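Local coordinates for hypothetical protein PurS (Thermus thermophilus, PDB 2DGB), which is a small alpha-beta protein of the PurS family that pairs with a second copy of itself by continuing its antiparallel sheet across the interface, at residues A[5-10]-A[43-48]. Residues are numbered along the deposited sequence; the frame is centred on the assembly and turned at random.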
ATOM      1  N   GLN A   5      -6.475  -4.624 -13.011  1.00 17.29           N
ATOM      2  CA  GLN A   5      -5.512  -3.916 -12.191  1.00 18.43           C
ATOM      3  C   GLN A   5      -5.733  -4.388 -10.766  1.00 18.22           C
ATOM      4  O   GLN A   5      -6.837  -4.298 -10.230  1.00 17.07           O
ATOM      5  CB  GLN A   5      -5.687  -2.398 -12.260  1.00 20.29           C
ATOM      6  CG  GLN A   5      -4.611  -1.665 -11.453  1.00 20.27           C
ATOM      7  CD  GLN A   5      -4.863  -0.177 -11.335  1.00 23.85           C
ATOM      8  OE1 GLN A   5      -5.073   0.510 -12.330  1.00 25.36           O
ATOM      9  NE2 GLN A   5      -4.837   0.331 -10.108  1.00 25.36           N
ATOM     10  N   ALA A   6      -4.675  -4.912 -10.167  1.00 18.42           N
ATOM     11  CA  ALA A   6      -4.741  -5.411  -8.806  1.00 17.96           C
ATOM     12  C   ALA A   6      -3.963  -4.485  -7.888  1.00 17.07           C
ATOM     13  O   ALA A   6      -2.879  -4.014  -8.242  1.00 16.96           O
ATOM     14  CB  ALA A   6      -4.159  -6.819  -8.742  1.00 16.97           C
ATOM     15  N   THR A   7      -4.540  -4.200  -6.726  1.00 14.71           N
ATOM     16  CA  THR A   7      -3.883  -3.365  -5.729  1.00 16.07           C
ATOM     17  C   THR A   7      -3.417  -4.327  -4.638  1.00 16.97           C
ATOM     18  O   THR A   7      -4.215  -4.791  -3.816  1.00 17.96           O
ATOM     19  CB  THR A   7      -4.845  -2.333  -5.116  1.00 13.10           C
ATOM     20  OG1 THR A   7      -5.342  -1.472  -6.147  1.00 15.63           O
ATOM     21  CG2 THR A   7      -4.110  -1.480  -4.078  1.00 14.20           C
ATOM     22  N   LEU A   8      -2.126  -4.636  -4.654  1.00 16.45           N
ATOM     23  CA  LEU A   8      -1.536  -5.558  -3.691  1.00 16.06           C
ATOM     24  C   LEU A   8      -0.718  -4.865  -2.619  1.00 16.30           C
ATOM     25  O   LEU A   8       0.192  -4.090  -2.916  1.00 16.65           O
ATOM     26  CB  LEU A   8      -0.633  -6.567  -4.403  1.00 17.27           C
ATOM     27  CG  LEU A   8      -1.248  -7.797  -5.069  1.00 19.33           C
ATOM     28  CD1 LEU A   8      -0.301  -8.320  -6.135  1.00 19.69           C
ATOM     29  CD2 LEU A   8      -1.528  -8.869  -4.025  1.00 18.38           C
ATOM     30  N   LEU A   9      -1.040  -5.160  -1.367  1.00 15.72           N
ATOM     31  CA  LEU A   9      -0.301  -4.594  -0.252  1.00 16.37           C
ATOM     32  C   LEU A   9       0.654  -5.682   0.237  1.00 17.51           C
ATOM     33  O   LEU A   9       0.258  -6.837   0.389  1.00 16.87           O
ATOM     34  CB  LEU A   9      -1.253  -4.205   0.878  1.00 16.23           C
ATOM     35  CG  LEU A   9      -2.354  -3.198   0.549  1.00 17.36           C
ATOM     36  CD1 LEU A   9      -3.149  -2.907   1.811  1.00 15.92           C
ATOM     37  CD2 LEU A   9      -1.743  -1.913  -0.007  1.00 15.65           C
ATOM     38  N   ILE A  10       1.915  -5.320   0.453  1.00 15.02           N
ATOM     39  CA  ILE A  10       2.899  -6.270   0.955  1.00 14.93           C
ATOM     40  C   ILE A  10       3.475  -5.629   2.207  1.00 15.04           C
ATOM     41  O   ILE A  10       4.200  -4.633   2.145  1.00 12.26           O
ATOM     42  CB  ILE A  10       4.002  -6.553  -0.098  1.00 15.76           C
ATOM     43  CG1 ILE A  10       3.371  -7.228  -1.329  1.00 15.76           C
ATOM     44  CG2 ILE A  10       5.069  -7.452   0.494  1.00 15.11           C
ATOM     45  CD1 ILE A  10       4.345  -7.513  -2.470  1.00 16.66           C
ATOM     46  N   VAL A  43       2.912  -0.765  -1.714  1.00 14.02           N
ATOM     47  CA  VAL A  43       1.686  -1.044  -2.448  1.00 13.30           C
ATOM     48  C   VAL A  43       2.093  -1.186  -3.909  1.00 13.55           C
ATOM     49  O   VAL A  43       2.890  -0.388  -4.425  1.00 14.07           O
ATOM     50  CB  VAL A  43       0.619   0.090  -2.303  1.00 13.55           C
ATOM     51  CG1 VAL A  43       1.173   1.428  -2.782  1.00 10.21           C
ATOM     52  CG2 VAL A  43      -0.639  -0.278  -3.110  1.00 14.53           C
ATOM     53  N   LEU A  44       1.571  -2.223  -4.554  1.00 12.07           N
ATOM     54  CA  LEU A  44       1.847  -2.501  -5.959  1.00 14.11           C
ATOM     55  C   LEU A  44       0.555  -2.488  -6.769  1.00 14.10           C
ATOM     56  O   LEU A  44      -0.355  -3.286  -6.510  1.00 14.05           O
ATOM     57  CB  LEU A  44       2.513  -3.876  -6.119  1.00 15.16           C
ATOM     58  CG  LEU A  44       4.003  -4.044  -5.791  1.00 17.50           C
ATOM     59  CD1 LEU A  44       4.299  -3.518  -4.408  1.00 20.47           C
ATOM     60  CD2 LEU A  44       4.381  -5.516  -5.892  1.00 17.56           C
ATOM     61  N   GLU A  45       0.470  -1.567  -7.723  1.00 13.38           N
ATOM     62  CA  GLU A  45      -0.687  -1.469  -8.612  1.00 14.28           C
ATOM     63  C   GLU A  45      -0.226  -2.228  -9.846  1.00 13.75           C
ATOM     64  O   GLU A  45       0.637  -1.755 -10.588  1.00 12.41           O
ATOM     65  CB  GLU A  45      -0.982  -0.016  -8.991  1.00 12.46           C
ATOM     66  CG  GLU A  45      -1.313   0.910  -7.822  1.00 15.60           C
ATOM     67  CD  GLU A  45      -2.600   0.532  -7.092  1.00 17.28           C
ATOM     68  OE1 GLU A  45      -3.335  -0.348  -7.586  1.00 16.84           O
ATOM     69  OE2 GLU A  45      -2.876   1.127  -6.025  1.00 16.04           O
ATOM     70  N   ILE A  46      -0.796  -3.407 -10.057  1.00 12.36           N
ATOM     71  CA  ILE A  46      -0.400  -4.244 -11.173  1.00 12.72           C
ATOM     72  C   ILE A  46      -1.469  -4.397 -12.252  1.00 14.14           C
ATOM     73  O   ILE A  46      -2.574  -4.881 -11.986  1.00 14.70           O
ATOM     74  CB  ILE A  46      -0.011  -5.653 -10.671  1.00 12.52           C
ATOM     75  CG1 ILE A  46       0.977  -5.538  -9.506  1.00 10.70           C
ATOM     76  CG2 ILE A  46       0.579  -6.470 -11.815  1.00 11.51           C
ATOM     77  CD1 ILE A  46       1.468  -6.875  -8.981  1.00 15.24           C
ATOM     78  N   VAL A  47      -1.127  -3.974 -13.464  1.00 13.88           N
ATOM     79  CA  VAL A  47      -2.017  -4.104 -14.615  1.00 13.39           C
ATOM     80  C   VAL A  47      -1.518  -5.356 -15.329  1.00 14.08           C
ATOM     81  O   VAL A  47      -0.335  -5.454 -15.690  1.00 11.38           O
ATOM     82  CB  VAL A  47      -1.913  -2.879 -15.558  1.00 13.80           C
ATOM     83  CG1 VAL A  47      -2.775  -3.093 -16.800  1.00 11.63           C
ATOM     84  CG2 VAL A  47      -2.354  -1.618 -14.811  1.00 13.02           C
ATOM     85  N   PHE A  48      -2.418  -6.318 -15.518  1.00 12.79           N
ATOM     86  CA  PHE A  48      -2.056  -7.582 -16.138  1.00 13.54           C
ATOM     87  C   PHE A  48      -3.271  -8.235 -16.801  1.00 15.20           C
ATOM     88  O   PHE A  48      -4.410  -7.892 -16.489  1.00 15.07           O
ATOM     89  CB  PHE A  48      -1.509  -8.515 -15.065  1.00 13.14           C
ATOM     90  CG  PHE A  48      -2.540  -8.930 -14.051  1.00 13.83           C
ATOM     91  CD1 PHE A  48      -3.127 -10.190 -14.114  1.00 11.96           C
ATOM     92  CD2 PHE A  48      -2.947  -8.049 -13.053  1.00 13.35           C
ATOM     93  CE1 PHE A  48      -4.109 -10.570 -13.196  1.00 14.93           C
ATOM     94  CE2 PHE A  48      -3.932  -8.417 -12.128  1.00 14.30           C
ATOM     95  CZ  PHE A  48      -4.512  -9.682 -12.203  1.00 14.06           C
TER
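T7 and Q5 of strand 3-12 both donate to one carboxylate oxygen of E45 on the antiparallel strand 37-49. E45 CB lies 4.0 Å from Q5 NE2; CG stands anti to the carbonyl carbon, and a bend at chi2 (-64°) turns CD toward strand 3-12, 3.5 Å from T7 OG1. OE1 takes the T7 hydroxyl, OG1 at 2.7 Å, on its syn lone pair. Q5 NE2 reaches the same OE1 at 3.0 Å from above the carboxylate plane. This second bond is bent, 139° at the hydrogen, with amide and carboxylate planes 71° apart. OE2 rests 3.5 Å from T7 CG2. In the backbone, A6 pairs with I46 and L8 with L44, each pair joined by two N-H...O=C bonds. Beside T7, V43 CG2 touches L9 CD2 (3.7 Å) and T7 CG2. On the face of A6, L8, L44 and I46 the side-chain contacts are apolar: L8 CD1 meets I46 CD1 at 3.6 Å, and A6 CB sits at the edge of the F48 ring, 3.8 Å from CE2. Helix 53-67 packs on this side through L67 and M63, and residues 43-47 carry the sheet into the second subunit. Two donors restrain the carboxylate, and their bonds to OE1 would favour its ionised form, whereas the closeness of E11 OE2 of the second subunit to OE2 would disfavour it.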